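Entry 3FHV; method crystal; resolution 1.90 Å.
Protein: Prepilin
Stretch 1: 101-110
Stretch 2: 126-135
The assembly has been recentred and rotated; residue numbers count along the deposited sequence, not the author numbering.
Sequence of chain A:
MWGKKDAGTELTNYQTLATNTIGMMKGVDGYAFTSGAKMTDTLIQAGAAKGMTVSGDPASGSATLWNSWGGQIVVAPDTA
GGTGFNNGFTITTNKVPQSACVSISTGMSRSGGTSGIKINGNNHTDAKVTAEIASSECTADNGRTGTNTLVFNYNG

Stretch 1 (101-110) CVSISTGMSR
Stretch 2 126-135: DAKVTAEIAS

What backbone arrangement brings the two stretches together? Residues 101-110 are helical throughout, within a longer helix. Stretch 2 begins as loop, with Asp126 near phi/psi -88/2°, Ala127 left-handed at 60/24°, then Lys128 (-114/118°), Val129 (-132/119°) and Thr130 (-95/164°) extended; a helix follows from Ala131. The two helix axes make an angle of 140° between their N-to-C directions and approach to 8.8 Å, so stretch 2 runs roughly against stretch 1. The register follows: the CA atoms of Ser109 and Lys128 lie 5.2 Å apart, those of Thr106 and Val129 5.4 Å, and those of Val102 and Ala134 5.0 Å. Together the surfaces bury 404 Å².

How does the loop at the start of stretch 2 attach to the helix? Asp126, with chi1 at 59°, turns back on its own chain, its OD1 accepting from Lys128 N at 2.9 Å, which steadies the turn through Ala127. The fully extended Lys128 side chain (all chi angles t) starts away from stretch 1. Val129 N donates to Ser109 OG at 2.9 Å and 169°, a direct hydrogen bond between the stretches. Ser109 has chi1 t and its CA-to-CB bond points toward the loop, which places its OG in line with the Val129 N-H. The same OG lies 3.2 Å from Ala127 O. A water adds a second link, lying 2.9 Å from both Ser109 O and Ala127 O, within donating reach of either carbonyl.

What does the Val129 side chain do, and how does the second helix begin? Val129 (chi1 t) points toward stretch 1 and is buried there, its CG1 3.8 Å from Ser105 OG, while its carbonyl O sits 3.8 Å from Thr106 CA. Thr130 points away and caps the new helix: with chi1 at 55° its OG1 accepts from Ile133 N at 3.1 Å. Thr106 CG2 packs against this helix start, 3.5 Å from both Thr130 C and Ala131 N. Ala131 N donates to a second water at 2.8 Å, which also accepts a weak bond from Arg110 NH2 at 3.3 Å.

What meets the first helix beyond the cap? Ala134 points toward stretch 1, and its single methyl fits against the helix: CB is 3.9 Å from Val102 CA, 4.0 Å from Val102 CG1, 4.0 Å from Thr106 CG2 and 3.3 Å from Ser105 OG. The Ser105 and Thr106 hydroxyls both donate within their own helix. Ser105 (chi1 64°) donates from OG to Cys101 O at 2.7 Å, and Thr106 (chi1 58°) from OG1 to Val102 O at 2.8 Å. Ser135, pointing away with chi1 m, does likewise, its OG donating to Ala131 O at 2.8 Å. Val102, chi1 t, completes the contact with CG2 3.9 Å from Ser135 CA.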

# COMPACT_ATOMS: atom_id res chain seq x y z
N CYS A 101 19.39 -5.18 -8.97
CA CYS A 101 19.05 -6.59 -9.11
C CYS A 101 19.53 -7.37 -7.88
O CYS A 101 18.82 -8.24 -7.38
CB CYS A 101 19.70 -7.14 -10.37
SG CYS A 101 19.60 -8.94 -10.67
N VAL A 102 20.73 -7.06 -7.40
CA VAL A 102 21.26 -7.75 -6.24
C VAL A 102 20.49 -7.42 -4.97
O VAL A 102 20.13 -8.31 -4.20
CB VAL A 102 22.74 -7.41 -6.01
CG1 VAL A 102 23.23 -8.06 -4.71
CG2 VAL A 102 23.57 -7.90 -7.19
N SER A 103 20.24 -6.13 -4.74
CA SER A 103 19.53 -5.71 -3.54
C SER A 103 18.06 -6.14 -3.55
O SER A 103 17.52 -6.53 -2.51
CB SER A 103 19.61 -4.19 -3.38
OG SER A 103 18.95 -3.55 -4.45
N ILE A 104 17.41 -6.06 -4.70
CA ILE A 104 16.01 -6.44 -4.79
C ILE A 104 15.81 -7.95 -4.67
O ILE A 104 14.92 -8.41 -3.94
CB ILE A 104 15.39 -5.95 -6.11
CG1 ILE A 104 15.42 -4.42 -6.16
CG2 ILE A 104 13.95 -6.45 -6.23
CD1 ILE A 104 15.09 -3.85 -7.54
N SER A 105 16.62 -8.73 -5.38
CA SER A 105 16.46 -10.17 -5.32
C SER A 105 16.73 -10.69 -3.91
O SER A 105 15.97 -11.52 -3.40
CB SER A 105 17.39 -10.87 -6.34
OG SER A 105 18.75 -10.64 -6.04
N THR A 106 17.79 -10.21 -3.26
CA THR A 106 18.08 -10.67 -1.91
C THR A 106 17.02 -10.16 -0.94
O THR A 106 16.63 -10.87 -0.01
CB THR A 106 19.48 -10.24 -1.43
OG1 THR A 106 19.62 -8.82 -1.49
CG2 THR A 106 20.55 -10.89 -2.32
N GLY A 107 16.56 -8.94 -1.15
CA GLY A 107 15.53 -8.38 -0.28
C GLY A 107 14.24 -9.18 -0.32
O GLY A 107 13.63 -9.43 0.72
N MET A 108 13.82 -9.59 -1.52
CA MET A 108 12.59 -10.36 -1.67
C MET A 108 12.77 -11.75 -1.04
O MET A 108 11.82 -12.33 -0.53
CB MET A 108 12.22 -10.50 -3.16
CG MET A 108 11.84 -9.19 -3.86
SD MET A 108 10.38 -8.33 -3.19
CE MET A 108 9.08 -9.42 -3.74
N SER A 109 14.00 -12.27 -1.09
CA SER A 109 14.29 -13.57 -0.49
C SER A 109 14.12 -13.47 1.03
O SER A 109 13.44 -14.30 1.64
CB SER A 109 15.72 -14.00 -0.79
OG SER A 109 16.03 -15.22 -0.12
N ARG A 110 14.73 -12.45 1.63
CA ARG A 110 14.66 -12.24 3.07
C ARG A 110 13.25 -11.91 3.54
O ARG A 110 12.82 -12.36 4.60
CB ARG A 110 15.60 -11.11 3.50
CG ARG A 110 17.07 -11.37 3.17
CD ARG A 110 17.96 -10.20 3.60
NE ARG A 110 19.30 -10.34 3.03
CZ ARG A 110 20.28 -9.45 3.18
NH1 ARG A 110 20.08 -8.34 3.88
NH2 ARG A 110 21.47 -9.68 2.62
N ASP A 126 13.18 -22.36 -4.34
CA ASP A 126 13.16 -22.48 -2.89
C ASP A 126 13.03 -21.08 -2.28
O ASP A 126 13.04 -20.93 -1.06
CB ASP A 126 14.45 -23.15 -2.40
CG ASP A 126 15.69 -22.39 -2.79
OD1 ASP A 126 15.57 -21.33 -3.44
OD2 ASP A 126 16.80 -22.86 -2.45
N ALA A 127 12.91 -20.08 -3.14
CA ALA A 127 12.77 -18.68 -2.72
C ALA A 127 13.93 -18.18 -1.89
O ALA A 127 13.79 -17.24 -1.10
CB ALA A 127 11.45 -18.49 -1.96
N LYS A 128 15.09 -18.80 -2.05
CA LYS A 128 16.26 -18.35 -1.31
C LYS A 128 17.30 -17.80 -2.27
O LYS A 128 17.79 -18.51 -3.15
CB LYS A 128 16.86 -19.49 -0.48
CG LYS A 128 18.11 -19.06 0.29
CD LYS A 128 18.67 -20.16 1.17
CE LYS A 128 19.93 -19.68 1.88
NZ LYS A 128 20.53 -20.71 2.76
N VAL A 129 17.61 -16.52 -2.13
CA VAL A 129 18.62 -15.90 -2.98
C VAL A 129 19.55 -15.13 -2.06
O VAL A 129 19.12 -14.23 -1.34
CB VAL A 129 17.99 -14.92 -4.01
CG1 VAL A 129 19.10 -14.22 -4.80
CG2 VAL A 129 17.09 -15.68 -4.97
N THR A 130 20.83 -15.50 -2.08
CA THR A 130 21.85 -14.86 -1.25
C THR A 130 22.56 -13.77 -2.04
O THR A 130 22.48 -13.73 -3.26
CB THR A 130 22.92 -15.87 -0.78
OG1 THR A 130 23.47 -16.53 -1.93
CG2 THR A 130 22.31 -16.91 0.17
N ALA A 131 23.26 -12.89 -1.33
CA ALA A 131 23.99 -11.82 -1.98
C ALA A 131 25.02 -12.44 -2.92
O ALA A 131 25.27 -11.93 -4.00
CB ALA A 131 24.68 -10.95 -0.93
N GLU A 132 25.60 -13.56 -2.50
CA GLU A 132 26.60 -14.24 -3.31
C GLU A 132 25.99 -14.76 -4.60
O GLU A 132 26.59 -14.65 -5.67
CB GLU A 132 27.25 -15.40 -2.55
CG GLU A 132 28.15 -14.99 -1.39
CD GLU A 132 27.39 -14.37 -0.24
OE1 GLU A 132 26.18 -14.66 -0.10
OE2 GLU A 132 28.01 -13.61 0.54
N ILE A 133 24.79 -15.32 -4.52
CA ILE A 133 24.13 -15.84 -5.72
C ILE A 133 23.74 -14.69 -6.66
O ILE A 133 24.03 -14.73 -7.85
CB ILE A 133 22.87 -16.67 -5.37
CG1 ILE A 133 23.27 -18.01 -4.76
CG2 ILE A 133 22.01 -16.87 -6.61
CD1 ILE A 133 22.09 -18.82 -4.21
N ALA A 134 23.08 -13.68 -6.10
CA ALA A 134 22.64 -12.54 -6.88
C ALA A 134 23.79 -11.84 -7.60
O ALA A 134 23.69 -11.56 -8.80
CB ALA A 134 21.89 -11.56 -5.99
N SER A 135 24.87 -11.55 -6.87
CA SER A 135 26.02 -10.87 -7.45
C SER A 135 26.49 -11.56 -8.73
O SER A 135 26.91 -10.92 -9.69
CB SER A 135 27.19 -10.84 -6.46
OG SER A 135 26.86 -10.10 -5.30
O HOH W 1 11.95 -16.66 1.02
O HOH W 2 22.41 -12.61 1.33